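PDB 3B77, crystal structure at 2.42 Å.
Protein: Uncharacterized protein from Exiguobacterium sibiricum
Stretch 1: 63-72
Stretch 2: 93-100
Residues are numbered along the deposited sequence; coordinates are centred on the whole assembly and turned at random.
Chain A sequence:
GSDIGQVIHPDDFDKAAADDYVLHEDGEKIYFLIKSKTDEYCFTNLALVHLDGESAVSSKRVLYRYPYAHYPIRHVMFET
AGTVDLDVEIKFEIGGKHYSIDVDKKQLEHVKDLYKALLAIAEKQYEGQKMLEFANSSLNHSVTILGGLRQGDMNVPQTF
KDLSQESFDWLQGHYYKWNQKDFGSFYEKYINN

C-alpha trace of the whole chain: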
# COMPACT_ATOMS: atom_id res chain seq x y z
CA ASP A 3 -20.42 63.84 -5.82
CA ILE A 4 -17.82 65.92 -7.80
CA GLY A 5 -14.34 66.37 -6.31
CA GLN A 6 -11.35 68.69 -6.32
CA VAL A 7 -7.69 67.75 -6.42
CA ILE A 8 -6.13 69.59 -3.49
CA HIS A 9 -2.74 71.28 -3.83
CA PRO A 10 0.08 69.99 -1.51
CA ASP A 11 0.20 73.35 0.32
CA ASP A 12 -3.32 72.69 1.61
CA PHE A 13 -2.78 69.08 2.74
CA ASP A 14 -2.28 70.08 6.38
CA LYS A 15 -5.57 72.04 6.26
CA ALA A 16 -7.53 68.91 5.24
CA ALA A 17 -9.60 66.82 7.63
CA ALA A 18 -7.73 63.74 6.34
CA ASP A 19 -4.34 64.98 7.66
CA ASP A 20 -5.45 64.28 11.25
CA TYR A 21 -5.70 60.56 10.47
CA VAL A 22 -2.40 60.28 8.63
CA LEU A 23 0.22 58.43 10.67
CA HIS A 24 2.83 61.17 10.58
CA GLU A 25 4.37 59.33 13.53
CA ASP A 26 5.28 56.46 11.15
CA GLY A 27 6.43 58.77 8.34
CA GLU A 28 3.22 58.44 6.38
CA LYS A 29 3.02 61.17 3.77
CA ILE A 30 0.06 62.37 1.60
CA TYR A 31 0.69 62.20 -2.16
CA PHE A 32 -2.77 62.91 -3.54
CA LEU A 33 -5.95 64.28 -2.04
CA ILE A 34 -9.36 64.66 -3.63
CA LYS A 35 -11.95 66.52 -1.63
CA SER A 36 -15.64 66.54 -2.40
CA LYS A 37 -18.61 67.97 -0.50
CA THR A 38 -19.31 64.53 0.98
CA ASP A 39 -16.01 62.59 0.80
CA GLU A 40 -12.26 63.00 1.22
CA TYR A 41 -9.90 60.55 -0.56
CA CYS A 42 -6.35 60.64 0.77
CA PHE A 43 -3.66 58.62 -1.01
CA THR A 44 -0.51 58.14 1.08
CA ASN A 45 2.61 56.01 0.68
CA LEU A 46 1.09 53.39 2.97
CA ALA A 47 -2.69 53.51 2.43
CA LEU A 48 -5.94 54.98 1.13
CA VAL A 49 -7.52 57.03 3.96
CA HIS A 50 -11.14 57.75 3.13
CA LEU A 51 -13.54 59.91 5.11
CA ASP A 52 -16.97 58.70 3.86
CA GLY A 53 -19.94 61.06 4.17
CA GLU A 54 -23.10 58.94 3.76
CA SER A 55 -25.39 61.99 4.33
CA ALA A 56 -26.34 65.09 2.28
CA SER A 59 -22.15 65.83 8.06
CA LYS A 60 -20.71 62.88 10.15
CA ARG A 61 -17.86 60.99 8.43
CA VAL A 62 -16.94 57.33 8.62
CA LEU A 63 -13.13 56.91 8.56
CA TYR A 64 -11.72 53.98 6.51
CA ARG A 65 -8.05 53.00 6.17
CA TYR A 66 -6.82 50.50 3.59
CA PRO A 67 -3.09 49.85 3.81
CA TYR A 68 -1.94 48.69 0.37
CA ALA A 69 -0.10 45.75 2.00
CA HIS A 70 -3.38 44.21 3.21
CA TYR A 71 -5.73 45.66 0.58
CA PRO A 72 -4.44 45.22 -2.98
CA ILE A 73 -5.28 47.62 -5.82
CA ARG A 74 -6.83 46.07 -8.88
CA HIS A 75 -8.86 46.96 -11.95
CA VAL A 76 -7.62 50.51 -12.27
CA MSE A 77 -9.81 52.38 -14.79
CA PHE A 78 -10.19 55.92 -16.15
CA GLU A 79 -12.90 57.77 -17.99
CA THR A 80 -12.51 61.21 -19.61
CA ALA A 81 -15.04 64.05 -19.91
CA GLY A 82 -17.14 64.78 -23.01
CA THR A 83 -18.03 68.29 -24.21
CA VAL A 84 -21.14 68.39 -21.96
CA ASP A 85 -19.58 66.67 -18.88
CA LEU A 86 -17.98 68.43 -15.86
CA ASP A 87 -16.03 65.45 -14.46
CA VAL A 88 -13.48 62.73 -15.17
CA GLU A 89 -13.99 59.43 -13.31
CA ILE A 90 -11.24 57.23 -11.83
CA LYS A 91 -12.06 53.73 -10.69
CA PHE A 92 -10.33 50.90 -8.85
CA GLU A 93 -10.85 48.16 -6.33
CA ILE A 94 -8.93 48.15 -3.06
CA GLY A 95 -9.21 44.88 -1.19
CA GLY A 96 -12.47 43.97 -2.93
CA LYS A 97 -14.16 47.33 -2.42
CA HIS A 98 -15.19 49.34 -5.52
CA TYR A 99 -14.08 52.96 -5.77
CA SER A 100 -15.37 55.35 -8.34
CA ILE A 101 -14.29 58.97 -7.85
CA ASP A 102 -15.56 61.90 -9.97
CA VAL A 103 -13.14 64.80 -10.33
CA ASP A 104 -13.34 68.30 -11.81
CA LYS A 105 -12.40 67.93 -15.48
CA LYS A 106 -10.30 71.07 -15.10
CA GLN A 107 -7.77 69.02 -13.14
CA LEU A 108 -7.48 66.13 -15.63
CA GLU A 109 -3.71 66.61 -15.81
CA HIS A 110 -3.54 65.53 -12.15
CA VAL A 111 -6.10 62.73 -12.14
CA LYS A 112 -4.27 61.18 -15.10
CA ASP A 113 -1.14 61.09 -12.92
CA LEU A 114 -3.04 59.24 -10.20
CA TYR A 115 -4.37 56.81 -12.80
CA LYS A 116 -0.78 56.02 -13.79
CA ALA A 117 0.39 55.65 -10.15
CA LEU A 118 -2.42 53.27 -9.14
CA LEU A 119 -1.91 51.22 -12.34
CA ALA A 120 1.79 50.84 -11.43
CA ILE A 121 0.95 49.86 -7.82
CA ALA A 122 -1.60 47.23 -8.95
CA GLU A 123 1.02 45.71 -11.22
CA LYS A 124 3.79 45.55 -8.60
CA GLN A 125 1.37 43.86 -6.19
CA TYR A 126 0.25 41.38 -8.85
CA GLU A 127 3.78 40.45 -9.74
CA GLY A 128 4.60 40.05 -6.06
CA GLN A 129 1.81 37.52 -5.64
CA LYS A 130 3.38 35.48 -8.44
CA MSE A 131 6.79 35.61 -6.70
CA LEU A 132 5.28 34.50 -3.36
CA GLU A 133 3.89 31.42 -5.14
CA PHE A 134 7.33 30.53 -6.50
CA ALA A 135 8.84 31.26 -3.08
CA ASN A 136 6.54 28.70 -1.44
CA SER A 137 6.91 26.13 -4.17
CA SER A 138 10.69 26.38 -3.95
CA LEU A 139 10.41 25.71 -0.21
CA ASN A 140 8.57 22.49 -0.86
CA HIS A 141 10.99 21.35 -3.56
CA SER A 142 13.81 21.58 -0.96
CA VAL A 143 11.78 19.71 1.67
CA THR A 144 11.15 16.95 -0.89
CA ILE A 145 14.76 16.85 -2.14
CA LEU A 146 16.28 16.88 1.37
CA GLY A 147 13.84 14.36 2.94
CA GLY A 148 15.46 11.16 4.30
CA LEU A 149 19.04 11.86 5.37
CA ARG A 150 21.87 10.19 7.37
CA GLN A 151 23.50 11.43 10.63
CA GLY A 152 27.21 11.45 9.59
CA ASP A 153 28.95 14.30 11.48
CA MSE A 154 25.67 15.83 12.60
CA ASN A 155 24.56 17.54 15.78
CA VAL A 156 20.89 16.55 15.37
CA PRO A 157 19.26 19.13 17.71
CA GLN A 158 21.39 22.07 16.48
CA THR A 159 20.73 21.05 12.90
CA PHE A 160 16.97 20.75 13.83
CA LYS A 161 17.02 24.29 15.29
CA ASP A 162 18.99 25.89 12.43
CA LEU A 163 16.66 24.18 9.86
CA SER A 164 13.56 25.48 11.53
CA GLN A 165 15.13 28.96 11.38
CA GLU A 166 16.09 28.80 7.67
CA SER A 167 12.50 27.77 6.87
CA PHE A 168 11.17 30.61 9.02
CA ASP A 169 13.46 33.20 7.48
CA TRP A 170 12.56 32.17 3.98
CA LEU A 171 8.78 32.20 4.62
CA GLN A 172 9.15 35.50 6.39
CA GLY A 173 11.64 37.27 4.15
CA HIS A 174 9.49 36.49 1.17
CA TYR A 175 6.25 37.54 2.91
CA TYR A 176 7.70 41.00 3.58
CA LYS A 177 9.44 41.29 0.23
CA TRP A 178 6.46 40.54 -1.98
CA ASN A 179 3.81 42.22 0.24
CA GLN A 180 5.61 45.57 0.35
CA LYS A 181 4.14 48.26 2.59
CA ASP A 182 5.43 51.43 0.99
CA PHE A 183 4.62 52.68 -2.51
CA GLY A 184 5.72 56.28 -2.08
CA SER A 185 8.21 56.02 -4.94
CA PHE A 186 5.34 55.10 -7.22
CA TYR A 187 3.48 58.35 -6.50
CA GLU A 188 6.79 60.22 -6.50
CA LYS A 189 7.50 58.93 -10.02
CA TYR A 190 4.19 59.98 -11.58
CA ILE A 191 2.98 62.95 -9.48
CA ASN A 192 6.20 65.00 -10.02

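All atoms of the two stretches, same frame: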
# COMPACT_ATOMS: atom_id res chain seq x y z
N LEU A 63 -14.54 56.98 8.95
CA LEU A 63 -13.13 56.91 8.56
C LEU A 63 -12.75 55.47 8.20
O LEU A 63 -12.94 54.59 9.00
CB LEU A 63 -12.21 57.47 9.67
CG LEU A 63 -11.04 58.35 9.22
N TYR A 64 -12.28 55.27 6.98
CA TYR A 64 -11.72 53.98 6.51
C TYR A 64 -10.22 54.10 6.30
O TYR A 64 -9.75 55.17 6.02
CB TYR A 64 -12.37 53.57 5.19
CG TYR A 64 -13.82 53.20 5.36
CD1 TYR A 64 -14.18 51.94 5.80
CD2 TYR A 64 -14.83 54.12 5.07
CE1 TYR A 64 -15.50 51.59 5.95
CE2 TYR A 64 -16.15 53.78 5.22
CZ TYR A 64 -16.48 52.50 5.67
OH TYR A 64 -17.79 52.11 5.83
N ARG A 65 -9.49 53.01 6.46
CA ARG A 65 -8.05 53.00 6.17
C ARG A 65 -7.65 51.65 5.58
O ARG A 65 -7.82 50.60 6.21
CB ARG A 65 -7.23 53.31 7.42
CG ARG A 65 -5.88 52.62 7.42
CD ARG A 65 -5.01 53.05 8.54
NE ARG A 65 -4.20 54.17 8.06
CZ ARG A 65 -2.93 54.09 7.68
NH1 ARG A 65 -2.25 52.97 7.76
NH2 ARG A 65 -2.31 55.17 7.25
N TYR A 66 -7.14 51.70 4.34
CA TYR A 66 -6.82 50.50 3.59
C TYR A 66 -5.35 50.53 3.25
O TYR A 66 -4.97 51.09 2.24
CB TYR A 66 -7.67 50.42 2.32
CG TYR A 66 -9.17 50.42 2.55
CD1 TYR A 66 -9.79 49.36 3.18
CD2 TYR A 66 -9.95 51.49 2.14
CE1 TYR A 66 -11.18 49.35 3.41
CE2 TYR A 66 -11.33 51.50 2.35
CZ TYR A 66 -11.95 50.42 2.99
OH TYR A 66 -13.33 50.41 3.22
N PRO A 67 -4.51 49.96 4.13
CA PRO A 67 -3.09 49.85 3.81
C PRO A 67 -2.91 48.97 2.59
O PRO A 67 -3.53 47.91 2.51
CB PRO A 67 -2.49 49.18 5.06
CG PRO A 67 -3.48 49.47 6.15
CD PRO A 67 -4.81 49.39 5.46
N TYR A 68 -2.10 49.41 1.64
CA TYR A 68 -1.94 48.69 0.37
C TYR A 68 -1.53 47.24 0.61
O TYR A 68 -2.04 46.32 -0.07
CB TYR A 68 -0.90 49.37 -0.53
CG TYR A 68 -1.17 50.84 -0.76
CD1 TYR A 68 -2.43 51.28 -1.16
CD2 TYR A 68 -0.18 51.78 -0.59
CE1 TYR A 68 -2.69 52.64 -1.37
CE2 TYR A 68 -0.41 53.12 -0.81
CZ TYR A 68 -1.67 53.55 -1.19
OH TYR A 68 -1.89 54.90 -1.38
N ALA A 69 -0.63 47.06 1.60
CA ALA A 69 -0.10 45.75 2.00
C ALA A 69 -1.16 44.72 2.34
O ALA A 69 -0.93 43.56 2.13
CB ALA A 69 0.87 45.88 3.16
N HIS A 70 -2.30 45.14 2.86
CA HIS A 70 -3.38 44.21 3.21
C HIS A 70 -4.58 44.34 2.29
O HIS A 70 -5.46 43.49 2.31
CB HIS A 70 -3.84 44.45 4.65
CG HIS A 70 -2.73 44.36 5.65
ND1 HIS A 70 -1.98 43.22 5.81
CD2 HIS A 70 -2.22 45.28 6.51
CE1 HIS A 70 -1.05 43.43 6.73
NE2 HIS A 70 -1.17 44.68 7.16
N TYR A 71 -4.64 45.43 1.52
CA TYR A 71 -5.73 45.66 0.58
C TYR A 71 -5.14 45.99 -0.78
O TYR A 71 -4.83 47.14 -1.05
CB TYR A 71 -6.63 46.79 1.05
CG TYR A 71 -7.26 46.54 2.38
CD1 TYR A 71 -8.43 45.83 2.47
CD2 TYR A 71 -6.69 46.99 3.53
CE1 TYR A 71 -9.02 45.58 3.67
CE2 TYR A 71 -7.26 46.75 4.74
CZ TYR A 71 -8.42 46.03 4.81
OH TYR A 71 -9.02 45.77 6.04
N PRO A 72 -4.95 44.99 -1.62
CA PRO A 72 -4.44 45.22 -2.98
C PRO A 72 -5.33 46.02 -3.94
O PRO A 72 -6.57 45.90 -3.93
CB PRO A 72 -4.25 43.81 -3.53
CG PRO A 72 -4.23 42.92 -2.31
CD PRO A 72 -5.16 43.55 -1.37
N GLU A 93 -10.40 49.00 -7.40
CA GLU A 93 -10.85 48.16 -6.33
C GLU A 93 -9.69 47.99 -5.38
O GLU A 93 -8.57 47.68 -5.79
CB GLU A 93 -11.31 46.81 -6.87
CG GLU A 93 -12.52 46.92 -7.83
CD GLU A 93 -13.04 45.58 -8.32
OE1 GLU A 93 -12.58 44.52 -7.83
OE2 GLU A 93 -13.93 45.63 -9.21
N ILE A 94 -9.96 48.23 -4.10
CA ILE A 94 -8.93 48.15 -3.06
C ILE A 94 -9.44 47.14 -2.04
O ILE A 94 -10.53 47.29 -1.46
CB ILE A 94 -8.62 49.54 -2.49
CG1 ILE A 94 -7.52 49.43 -1.46
CG2 ILE A 94 -9.87 50.22 -1.92
CD1 ILE A 94 -6.90 50.76 -1.15
N GLY A 95 -8.66 46.08 -1.83
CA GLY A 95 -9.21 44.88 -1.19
C GLY A 95 -10.18 44.45 -2.26
O GLY A 95 -9.79 44.35 -3.43
N GLY A 96 -11.45 44.27 -1.92
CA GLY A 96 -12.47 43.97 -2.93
C GLY A 96 -13.45 45.10 -3.13
O GLY A 96 -14.39 44.97 -3.91
N LYS A 97 -13.23 46.20 -2.40
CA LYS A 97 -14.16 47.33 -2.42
C LYS A 97 -14.00 48.21 -3.68
O LYS A 97 -12.88 48.59 -4.04
CB LYS A 97 -13.98 48.18 -1.15
CG LYS A 97 -15.11 49.20 -0.87
CD LYS A 97 -14.91 49.88 0.49
CE LYS A 97 -15.91 50.99 0.77
NZ LYS A 97 -15.53 51.68 2.04
N HIS A 98 -15.13 48.52 -4.31
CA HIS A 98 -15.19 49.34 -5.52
C HIS A 98 -15.10 50.82 -5.20
O HIS A 98 -15.81 51.32 -4.34
CB HIS A 98 -16.50 49.06 -6.26
CG HIS A 98 -16.55 47.69 -6.87
ND1 HIS A 98 -16.53 46.54 -6.11
CD2 HIS A 98 -16.59 47.29 -8.16
CE1 HIS A 98 -16.56 45.49 -6.90
NE2 HIS A 98 -16.59 45.91 -8.16
N TYR A 99 -14.22 51.52 -5.91
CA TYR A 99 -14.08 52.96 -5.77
C TYR A 99 -14.24 53.59 -7.11
O TYR A 99 -13.59 53.21 -8.06
CB TYR A 99 -12.73 53.35 -5.15
CG TYR A 99 -12.80 53.41 -3.66
CD1 TYR A 99 -12.70 52.26 -2.88
CD2 TYR A 99 -13.03 54.61 -3.01
CE1 TYR A 99 -12.79 52.31 -1.49
CE2 TYR A 99 -13.13 54.67 -1.62
CZ TYR A 99 -13.01 53.52 -0.86
OH TYR A 99 -13.13 53.61 0.51
N SER A 100 -15.14 54.56 -7.16
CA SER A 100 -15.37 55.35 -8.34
C SER A 100 -15.37 56.78 -7.85
O SER A 100 -16.21 57.15 -7.04
CB SER A 100 -16.71 54.99 -8.94
OG SER A 100 -17.04 55.92 -9.97

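Stretch 1 ends a strand at Pro67 and then turns through residues 68-72. The turn is closed by backbone hydrogen bonds from His70 N and Tyr71 N to Pro67 O, at 3.1 and 2.9 Å. Stretch 2 is a hairpin. A type II' turn runs from Ile94 to Lys97, and these two residues pair through Ile94 N to Lys97 O (2.9 Å) and Lys97 N to Ile94 O (3.1 Å). Strands 63-67 and 97-100 lie far from parallel, at 107°, and their axes come no closer than 11.9 Å. Long side chains such as Tyr66 and Lys97 bridge the gap between them.

The backbones meet at Tyr71 and Gly95, whose CA atoms are 4.0 Å apart. Gly95 N donates a hydrogen bond to Pro72 O at 3.0 Å. Pro72 O also receives a CA-H...O contact from Ile94 CA at 3.4 Å. Glycine suits position 95 twice over. Its phi is positive, and a CB there would lie 2.8 Å from Tyr71 CD1, a clash.

Ile94 is buried and forms the apolar centre. Its CD1 packs on Tyr66 CB at 3.6 Å and reaches the edge of the Tyr68 ring. Its CG1 lies 3.7 Å from Tyr71 CB.

Lys97 makes the polar anchor. All four of its chi angles are t, so the extended chain carries NZ across to Tyr64 and Tyr66. NZ donates a hydrogen bond to Tyr66 OH at 2.8 Å. It also sits over one face of Tyr64, 3.7 Å from NZ to the ring centroid and 4° off the normal, a cation-pi contact. A weak hydrogen bond joins NZ to Tyr99 OH at 3.4 Å. The buried Tyr99 brings its OH to the edge of the Tyr66 ring, 3.3 Å from Tyr66 CE2. Together the two stretches bury 401 Å².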